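Flagellin hook IN motif family (PDB 6XI1) probably helps extend a bacterial RTX adhesin towards its target through tandem beta-sandwich repeats joined by calcium ions. Local coordinates at residues G33-D38 with W86-D91; G48-T53 with H118-T123; G73-L78 with S93-L98. All blocks are in the same frame, centred on the assembly; numbering follows the deposited sequence.

Contact 1 of 3, residues G33-D38 with W86-D91. With CA (calcium ion), chain M; CA (calcium ion), chain L.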
loop_
_atom_site.group_PDB
_atom_site.type_symbol
_atom_site.label_atom_id
_atom_site.label_comp_id
_atom_site.label_asym_id
_atom_site.label_seq_id
_atom_site.Cartn_x
_atom_site.Cartn_y
_atom_site.Cartn_z
ATOM N N GLY A 33 -6.695 -39.385 59.433
ATOM C CA GLY A 33 -5.459 -39.079 58.715
ATOM C C GLY A 33 -5.812 -38.332 57.454
ATOM O O GLY A 33 -7.006 -38.408 57.030
ATOM N N ALA A 34 -4.833 -37.610 56.920
ATOM C CA ALA A 34 -5.023 -36.721 55.753
ATOM C C ALA A 34 -3.764 -36.798 54.903
ATOM O O ALA A 34 -2.658 -36.869 55.473
ATOM C CB ALA A 34 -5.302 -35.310 56.199
ATOM N N VAL A 35 -3.937 -36.838 53.584
ATOM C CA VAL A 35 -2.835 -36.684 52.600
ATOM C C VAL A 35 -3.336 -35.677 51.561
ATOM O O VAL A 35 -4.556 -35.563 51.364
ATOM C CB VAL A 35 -2.435 -38.028 51.962
ATOM C CG1 VAL A 35 -1.852 -38.988 52.999
ATOM C CG2 VAL A 35 -3.598 -38.684 51.213
ATOM N N THR A 36 -2.419 -34.887 51.019
ATOM C CA THR A 36 -2.684 -33.937 49.914
ATOM C C THR A 36 -1.965 -34.489 48.689
ATOM O O THR A 36 -0.774 -34.867 48.781
ATOM C CB THR A 36 -2.289 -32.501 50.302
ATOM O OG1 THR A 36 -3.085 -32.173 51.444
ATOM C CG2 THR A 36 -2.533 -31.491 49.204
ATOM N N GLU A 37 -2.660 -34.479 47.556
ATOM C CA GLU A 37 -2.077 -34.735 46.228
ATOM C C GLU A 37 -0.755 -33.977 46.111
ATOM O O GLU A 37 -0.740 -32.809 46.530
ATOM C CB GLU A 37 -3.087 -34.285 45.171
ATOM C CG GLU A 37 -2.509 -34.266 43.768
ATOM C CD GLU A 37 -3.407 -33.646 42.711
ATOM O OE1 GLU A 37 -4.574 -33.367 42.999
ATOM O OE2 GLU A 37 -2.927 -33.481 41.607
ATOM N N ASP A 38 0.275 -34.637 45.597
ATOM C CA ASP A 38 1.634 -34.108 45.306
ATOM C C ASP A 38 2.360 -33.616 46.582
ATOM O O ASP A 38 3.347 -32.850 46.437
ATOM C CB ASP A 38 1.561 -33.004 44.236
ATOM C CG ASP A 38 0.961 -33.471 42.908
ATOM O OD1 ASP A 38 1.209 -34.618 42.513
ATOM O OD2 ASP A 38 0.201 -32.687 42.292
ATOM N N TRP A 86 -0.760 -48.260 62.388
ATOM C CA TRP A 86 -1.322 -48.318 61.012
ATOM C C TRP A 86 -0.610 -47.315 60.098
ATOM O O TRP A 86 -0.119 -46.257 60.558
ATOM C CB TRP A 86 -2.852 -48.143 60.967
ATOM C CG TRP A 86 -3.388 -46.867 61.525
ATOM C CD1 TRP A 86 -3.969 -46.699 62.735
ATOM C CD2 TRP A 86 -3.475 -45.587 60.859
ATOM N NE1 TRP A 86 -4.359 -45.406 62.913
ATOM C CE2 TRP A 86 -4.083 -44.697 61.769
ATOM C CE3 TRP A 86 -3.114 -45.120 59.590
ATOM C CZ2 TRP A 86 -4.320 -43.360 61.462
ATOM C CZ3 TRP A 86 -3.328 -43.791 59.294
ATOM C CH2 TRP A 86 -3.917 -42.928 60.210
ATOM N N THR A 87 -0.491 -47.731 58.845
ATOM C CA THR A 87 0.117 -46.964 57.740
ATOM C C THR A 87 -0.897 -46.965 56.599
ATOM O O THR A 87 -1.287 -48.046 56.163
ATOM C CB THR A 87 1.454 -47.575 57.310
ATOM O OG1 THR A 87 2.222 -47.655 58.511
ATOM C CG2 THR A 87 2.172 -46.775 56.239
ATOM N N TYR A 88 -1.270 -45.777 56.141
ATOM C CA TYR A 88 -2.038 -45.602 54.882
ATOM C C TYR A 88 -1.057 -45.206 53.775
ATOM O O TYR A 88 -0.201 -44.318 54.011
ATOM C CB TYR A 88 -3.136 -44.560 55.069
ATOM C CG TYR A 88 -3.828 -44.199 53.784
ATOM C CD1 TYR A 88 -4.931 -44.923 53.342
ATOM C CD2 TYR A 88 -3.370 -43.151 53.006
ATOM C CE1 TYR A 88 -5.595 -44.574 52.172
ATOM C CE2 TYR A 88 -3.999 -42.827 51.811
ATOM C CZ TYR A 88 -5.130 -43.520 51.408
ATOM O OH TYR A 88 -5.781 -43.182 50.244
ATOM N N ASN A 89 -1.182 -45.867 52.622
ATOM C CA ASN A 89 -0.386 -45.581 51.398
ATOM C C ASN A 89 -1.344 -45.455 50.206
ATOM O O ASN A 89 -2.265 -46.255 50.110
ATOM C CB ASN A 89 0.649 -46.667 51.095
ATOM C CG ASN A 89 1.804 -46.646 52.067
ATOM O OD1 ASN A 89 2.409 -45.606 52.318
ATOM N ND2 ASN A 89 2.084 -47.784 52.663
ATOM N N VAL A 90 -1.140 -44.443 49.368
ATOM C CA VAL A 90 -1.822 -44.351 48.046
ATOM C C VAL A 90 -0.815 -43.818 47.027
ATOM O O VAL A 90 -0.024 -42.906 47.378
ATOM C CB VAL A 90 -3.124 -43.523 48.133
ATOM C CG1 VAL A 90 -2.853 -42.067 48.479
ATOM C CG2 VAL A 90 -3.951 -43.621 46.853
ATOM N N ASP A 91 -0.818 -44.401 45.821
ATOM C CA ASP A 91 -0.016 -43.894 44.676
ATOM C C ASP A 91 -0.470 -42.459 44.382
ATOM O O ASP A 91 -1.657 -42.270 44.074
ATOM C CB ASP A 91 -0.174 -44.778 43.442
ATOM C CG ASP A 91 0.504 -46.137 43.559
ATOM O OD1 ASP A 91 1.495 -46.242 44.305
ATOM O OD2 ASP A 91 0.026 -47.077 42.921
HETATM CA CA CA M . -1.092 -32.757 40.375
HETATM CA CA CA L . -5.127 -32.537 40.687
HETATM O O HOH W 1 -0.731 -30.303 40.536
HETATM O O HOH W 2 1.093 -32.661 39.520
#

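Contact 2 of 3, residues G48-T53 with H118-T123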
loop_
_atom_site.group_PDB
_atom_site.type_symbol
_atom_site.label_atom_id
_atom_site.label_comp_id
_atom_site.label_asym_id
_atom_site.label_seq_id
_atom_site.Cartn_x
_atom_site.Cartn_y
_atom_site.Cartn_z
ATOM N N GLY A 48 -0.792 -43.557 62.087
ATOM C CA GLY A 48 -1.428 -43.333 63.385
ATOM C C GLY A 48 -1.273 -44.582 64.226
ATOM O O GLY A 48 -0.943 -45.639 63.661
ATOM N N THR A 49 -1.412 -44.433 65.535
ATOM C CA THR A 49 -1.397 -45.596 66.450
ATOM C C THR A 49 -2.750 -45.670 67.146
ATOM O O THR A 49 -3.239 -44.642 67.701
ATOM C CB THR A 49 -0.176 -45.565 67.378
ATOM O OG1 THR A 49 1.004 -45.717 66.581
ATOM C CG2 THR A 49 -0.219 -46.668 68.413
ATOM N N LEU A 50 -3.325 -46.857 67.085
ATOM C CA LEU A 50 -4.512 -47.233 67.882
ATOM C C LEU A 50 -4.017 -48.001 69.101
ATOM O O LEU A 50 -3.018 -48.770 68.957
ATOM C CB LEU A 50 -5.432 -48.130 67.053
ATOM C CG LEU A 50 -6.147 -47.445 65.884
ATOM C CD1 LEU A 50 -6.924 -48.477 65.083
ATOM C CD2 LEU A 50 -7.063 -46.343 66.366
ATOM N N SER A 51 -4.701 -47.811 70.217
ATOM C CA SER A 51 -4.473 -48.630 71.428
ATOM C C SER A 51 -5.741 -49.419 71.758
ATOM O O SER A 51 -6.864 -48.976 71.450
ATOM C CB SER A 51 -3.996 -47.782 72.563
ATOM O OG SER A 51 -4.956 -46.789 72.840
ATOM N N VAL A 52 -5.551 -50.586 72.359
ATOM C CA VAL A 52 -6.666 -51.521 72.648
ATOM C C VAL A 52 -6.461 -52.066 74.057
ATOM O O VAL A 52 -5.346 -52.505 74.355
ATOM C CB VAL A 52 -6.723 -52.639 71.600
ATOM C CG1 VAL A 52 -5.361 -53.271 71.355
ATOM C CG2 VAL A 52 -7.793 -53.666 71.942
ATOM N N THR A 53 -7.500 -51.979 74.882
ATOM C CA THR A 53 -7.613 -52.679 76.183
ATOM C C THR A 53 -8.776 -53.667 76.060
ATOM O O THR A 53 -9.800 -53.320 75.413
ATOM C CB THR A 53 -7.799 -51.684 77.335
ATOM O OG1 THR A 53 -9.131 -51.171 77.279
ATOM C CG2 THR A 53 -6.818 -50.534 77.313
ATOM N N HIS A 118 -12.646 -51.412 64.524
ATOM C CA HIS A 118 -12.549 -49.941 64.547
ATOM C C HIS A 118 -12.300 -49.482 63.112
ATOM O O HIS A 118 -11.644 -50.231 62.362
ATOM C CB HIS A 118 -11.446 -49.498 65.504
ATOM C CG HIS A 118 -11.586 -48.083 65.937
ATOM N ND1 HIS A 118 -12.468 -47.708 66.905
ATOM C CD2 HIS A 118 -10.951 -46.953 65.548
ATOM C CE1 HIS A 118 -12.394 -46.401 67.101
ATOM N NE2 HIS A 118 -11.446 -45.912 66.289
ATOM N N THR A 119 -12.705 -48.258 62.809
ATOM C CA THR A 119 -12.509 -47.665 61.462
ATOM C C THR A 119 -11.480 -46.541 61.531
ATOM O O THR A 119 -11.571 -45.700 62.426
ATOM C CB THR A 119 -13.847 -47.204 60.882
ATOM O OG1 THR A 119 -14.712 -48.335 60.932
ATOM C CG2 THR A 119 -13.724 -46.731 59.451
ATOM N N VAL A 120 -10.537 -46.566 60.599
ATOM C CA VAL A 120 -9.616 -45.431 60.309
ATOM C C VAL A 120 -10.172 -44.707 59.077
ATOM O O VAL A 120 -10.449 -45.400 58.082
ATOM C CB VAL A 120 -8.174 -45.924 60.087
ATOM C CG1 VAL A 120 -7.234 -44.769 59.713
ATOM C CG2 VAL A 120 -7.664 -46.670 61.321
ATOM N N THR A 121 -10.303 -43.379 59.175
ATOM C CA THR A 121 -10.870 -42.491 58.127
ATOM C C THR A 121 -9.748 -41.623 57.559
ATOM O O THR A 121 -9.163 -40.801 58.330
ATOM C CB THR A 121 -12.016 -41.663 58.713
ATOM O OG1 THR A 121 -12.929 -42.634 59.225
ATOM C CG2 THR A 121 -12.728 -40.757 57.722
ATOM N N ILE A 122 -9.457 -41.800 56.274
ATOM C CA ILE A 122 -8.388 -41.053 55.558
ATOM C C ILE A 122 -9.080 -40.083 54.593
ATOM O O ILE A 122 -9.983 -40.520 53.853
ATOM C CB ILE A 122 -7.435 -42.023 54.834
ATOM C CG1 ILE A 122 -6.832 -43.069 55.773
ATOM C CG2 ILE A 122 -6.358 -41.266 54.091
ATOM C CD1 ILE A 122 -6.026 -42.462 56.909
ATOM N N THR A 123 -8.724 -38.802 54.648
ATOM C CA THR A 123 -9.135 -37.783 53.653
ATOM C C THR A 123 -7.954 -37.455 52.737
ATOM O O THR A 123 -6.855 -37.052 53.233
ATOM C CB THR A 123 -9.666 -36.518 54.336
ATOM O OG1 THR A 123 -10.718 -36.931 55.219
ATOM C CG2 THR A 123 -10.161 -35.506 53.325
#

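Contact 3 of 3, residues G73-L78 with S93-L98. With CA (calcium ion), chain L; CA (calcium ion), chain M.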
loop_
_atom_site.group_PDB
_atom_site.type_symbol
_atom_site.label_atom_id
_atom_site.label_comp_id
_atom_site.label_asym_id
_atom_site.label_seq_id
_atom_site.Cartn_x
_atom_site.Cartn_y
_atom_site.Cartn_z
ATOM N N GLY A 73 -14.217 -48.747 46.477
ATOM C CA GLY A 73 -13.628 -47.705 45.621
ATOM C C GLY A 73 -12.520 -46.928 46.320
ATOM O O GLY A 73 -12.162 -45.842 45.827
ATOM N N ALA A 74 -11.943 -47.474 47.394
ATOM C CA ALA A 74 -10.682 -46.978 47.994
ATOM C C ALA A 74 -9.559 -47.147 46.980
ATOM O O ALA A 74 -9.422 -48.234 46.435
ATOM C CB ALA A 74 -10.333 -47.731 49.257
ATOM N N LEU A 75 -8.760 -46.104 46.781
ATOM C CA LEU A 75 -7.535 -46.136 45.953
ATOM C C LEU A 75 -6.326 -46.521 46.810
ATOM O O LEU A 75 -5.353 -47.072 46.261
ATOM C CB LEU A 75 -7.348 -44.726 45.390
ATOM C CG LEU A 75 -8.495 -44.249 44.494
ATOM C CD1 LEU A 75 -8.281 -42.791 44.118
ATOM C CD2 LEU A 75 -8.594 -45.116 43.252
ATOM N N GLY A 76 -6.350 -46.155 48.088
ATOM C CA GLY A 76 -5.216 -46.417 48.995
ATOM C C GLY A 76 -5.390 -47.756 49.692
ATOM O O GLY A 76 -6.400 -48.462 49.446
ATOM N N SER A 77 -4.449 -48.096 50.559
ATOM C CA SER A 77 -4.533 -49.323 51.385
ATOM C C SER A 77 -4.008 -48.971 52.774
ATOM O O SER A 77 -3.230 -47.985 52.900
ATOM C CB SER A 77 -3.787 -50.447 50.749
ATOM O OG SER A 77 -2.407 -50.134 50.629
ATOM N N LEU A 78 -4.481 -49.686 53.791
ATOM C CA LEU A 78 -3.997 -49.485 55.172
ATOM C C LEU A 78 -3.532 -50.831 55.736
ATOM O O LEU A 78 -4.256 -51.811 55.551
ATOM C CB LEU A 78 -5.143 -48.869 55.971
ATOM C CG LEU A 78 -4.823 -48.567 57.429
ATOM C CD1 LEU A 78 -5.498 -47.296 57.863
ATOM C CD2 LEU A 78 -5.232 -49.736 58.327
ATOM N N SER A 93 -0.035 -40.959 41.779
ATOM C CA SER A 93 -0.494 -41.005 40.365
ATOM C C SER A 93 -2.013 -41.203 40.311
ATOM O O SER A 93 -2.642 -40.710 39.369
ATOM C CB SER A 93 0.251 -42.074 39.578
ATOM O OG SER A 93 -0.114 -43.373 40.023
ATOM N N LYS A 94 -2.614 -41.847 41.313
ATOM C CA LYS A 94 -4.032 -42.249 41.254
ATOM C C LYS A 94 -4.949 -41.130 41.767
ATOM O O LYS A 94 -6.165 -41.290 41.657
ATOM C CB LYS A 94 -4.278 -43.510 42.093
ATOM C CG LYS A 94 -3.664 -44.803 41.570
ATOM C CD LYS A 94 -4.102 -46.023 42.395
ATOM C CE LYS A 94 -4.430 -47.261 41.580
ATOM N NZ LYS A 94 -3.257 -48.160 41.461
ATOM N N VAL A 95 -4.417 -40.072 42.383
ATOM C CA VAL A 95 -5.266 -38.996 42.971
ATOM C C VAL A 95 -5.075 -37.684 42.199
ATOM O O VAL A 95 -5.628 -36.675 42.646
ATOM C CB VAL A 95 -4.975 -38.820 44.470
ATOM C CG1 VAL A 95 -5.208 -40.109 45.244
ATOM C CG2 VAL A 95 -3.562 -38.306 44.707
ATOM N N GLN A 96 -4.383 -37.712 41.061
ATOM C CA GLN A 96 -4.081 -36.490 40.264
ATOM C C GLN A 96 -5.401 -35.878 39.823
ATOM O O GLN A 96 -5.492 -34.652 39.791
ATOM C CB GLN A 96 -3.204 -36.821 39.060
ATOM C CG GLN A 96 -1.780 -37.220 39.431
ATOM C CD GLN A 96 -1.036 -36.154 40.184
ATOM O OE1 GLN A 96 -0.828 -35.023 39.706
ATOM N NE2 GLN A 96 -0.657 -36.497 41.415
ATOM N N TYR A 97 -6.415 -36.716 39.571
ATOM C CA TYR A 97 -7.723 -36.288 39.013
ATOM C C TYR A 97 -8.467 -35.356 39.974
ATOM O O TYR A 97 -9.414 -34.693 39.537
ATOM C CB TYR A 97 -8.593 -37.485 38.657
ATOM C CG TYR A 97 -9.239 -38.142 39.845
ATOM C CD1 TYR A 97 -8.582 -39.131 40.554
ATOM C CD2 TYR A 97 -10.525 -37.828 40.224
ATOM C CE1 TYR A 97 -9.175 -39.741 41.655
ATOM C CE2 TYR A 97 -11.110 -38.399 41.351
ATOM C CZ TYR A 97 -10.437 -39.384 42.057
ATOM O OH TYR A 97 -10.986 -39.936 43.187
ATOM N N LEU A 98 -8.086 -35.311 41.257
ATOM C CA LEU A 98 -8.771 -34.422 42.219
ATOM C C LEU A 98 -8.323 -32.976 41.941
ATOM O O LEU A 98 -7.115 -32.729 41.723
ATOM C CB LEU A 98 -8.430 -34.842 43.645
ATOM C CG LEU A 98 -8.903 -36.232 44.079
ATOM C CD1 LEU A 98 -8.253 -36.586 45.392
ATOM C CD2 LEU A 98 -10.435 -36.274 44.207
HETATM CA CA CA L . -5.127 -32.537 40.687
HETATM CA CA CA M . -1.092 -32.757 40.375
HETATM O O HOH W 1 -0.731 -30.303 40.536
HETATM O O HOH W 2 1.093 -32.661 39.520
#

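Contact 1 of 3, residues G33-D38 with W86-D91
Glu-37 OE2 is gripped by two calcium ions at once, just past the end of the strand whose Val-35 packs on Tyr-88 and Val-90. OE2 lies 2.3 Å from the chain M calcium ion and also reaches the chain L ion at 2.6 Å. OE1 binds that second ion as well, at 2.5 Å, so the carboxylate is bidentate on one metal and bridges to the other. The side chain gets there by stretching out fully, with CG anti to the backbone N (chi1 170°). Asp-38 OD2 binds the chain M calcium ion at 2.3 Å, and its other oxygen, OD1, accepts a hydrogen bond from Asn-92 ND2. Two waters and Gln-96 OE1 also bind this ion. Asp-129 binds both ions; Gln-96 O, Leu-98 O, Val-127 O and Asp-162, from the loop after strand 149-159 of the following sandwich, complete the chain L site.

Behind the metal pair, the two strands belong to facing layers of a beta sandwich. Strand segments 33-36 and 86-91 run in nearly the same direction, 24° apart, with axes 9.3 Å from each other. CG2 of Val-35 meets both partners: Tyr-88 CE2, obliquely, at 4.2 Å and Val-90 CG1 at 4.4 Å. Further back, Gly-33 brings its CA up to the indole rim of Trp-86, near the ring plane and 4.4 Å from CH2. The polar ends of both aromatic residues are held elsewhere, Trp-86 NE1 by Ser-30 O and Tyr-88 OH by Glu-106.

The shared carboxylate would offset part of the repulsion between the two cations. Because the ligands come from two successive sandwiches, the ions probably stiffen the joint, consistent with calcium's role in extending the adhesin.

Contact 2 of 3, residues G48-T53 with H118-T123
This is an apolar contact across the core of the first beta sandwich, a bacterial cadherin-like domain, where Leu-50 of strand 43-53 meets His-118 and Val-120 of strand 117-125 in the facing layer. The backbones stay well apart, with the CA atoms of Leu-50 and His-118 separated by 9.1 Å, and the side chains alone bridge the gap. About 108 Å² is buried in total.

Leu-50 does most of the bridging, because its two methyl groups divide the work. The side chain leaves its strand toward the facing layer, and with CG anti to the carbonyl carbon (chi1 -69°) the two methyls spread between His-118 and Val-120. One methyl faces the valine, the other the imidazole. The Leu-50 and His-118 side chains cross obliquely, and the methyl approaches the ring at a slant.

The histidine is polar at its far end, where NE2 is hydrogen-bonded to Asp-31 OD2 on strand 26-36. That bond should restrain the rotation of the imidazole and so steady the CD2 atom that the leucine touches. Around the pair, Ile-27, Phe-63, Val-110 and Trp-86 also pack on Leu-50, which places it in a cluster drawn from several strands and a loop. The leucine fork ends with CD1 lying 4.2 Å from Val-120 CG2 and CD2 lying 4.0 Å from His-118 CD2.

Contact 3 of 3, residues G73-L78 with S93-L98
Segment 73-78 passes from a loop into strand 77-80, whereas 93-98 has no regular structure but holds a type I beta turn from Val-95 to Leu-98, closed by Leu-98 N to Val-95 O at 3.1 Å. The segments come nearest at Leu-75 and Lys-94, whose CA atoms are 7.0 Å apart.

CD1 of Leu-75 makes the closest contacts. It lies 3.6 Å from Lys-94 O and also packs on Val-95 CG1. The aliphatic part of Lys-94 runs near the leucine backbone, its CD 4.2 Å from Leu-75 O. Tyr-97 CG sits between the backbone N and the carbonyl carbon (chi1 77°), which puts the ring edge before the leucine methyl, CE1 being 4.0 Å from Leu-75 CD1. Leu-98 CG lies over one face of that ring, offset toward its rim.

The same turn supplies ligands to both calcium ions. Gln-96 O and Leu-98 O bind the chain L ion, the latter at 2.2 Å, and Gln-96 OE1 binds the chain M ion at 2.4 Å.

Leu-75 also packs on Val-90 of strand 85-91 and on Lys-104 of strand 103-111, while Val-95 and Leu-98 rest on Ile-124, so the turn, itself part of the metal-binding end, is packed on strand 117-125.

In the fold
From the N terminus, segments 33-38, 48-53 and 73-78 open contacts 1, 2 and 3 in that order. Contact 1 closes first, at 86-91, contact 3 follows at 93-98, and contact 2 closes last, at 118-123. Contact 3 is therefore nested inside the loop closed by contact 2, whereas contact 1 crosses both. Backbone pairing joins contacts 1 and 2, Gly-48 with Trp-86 and Thr-123 with Val-35, and the Trp-86 ring packs on Val-120. Contacts 1 and 3, with centres about 9 Å apart, share both calcium ions and two waters. Contact 2 joins strands 43-53 and 117-125 farther from the ion pair.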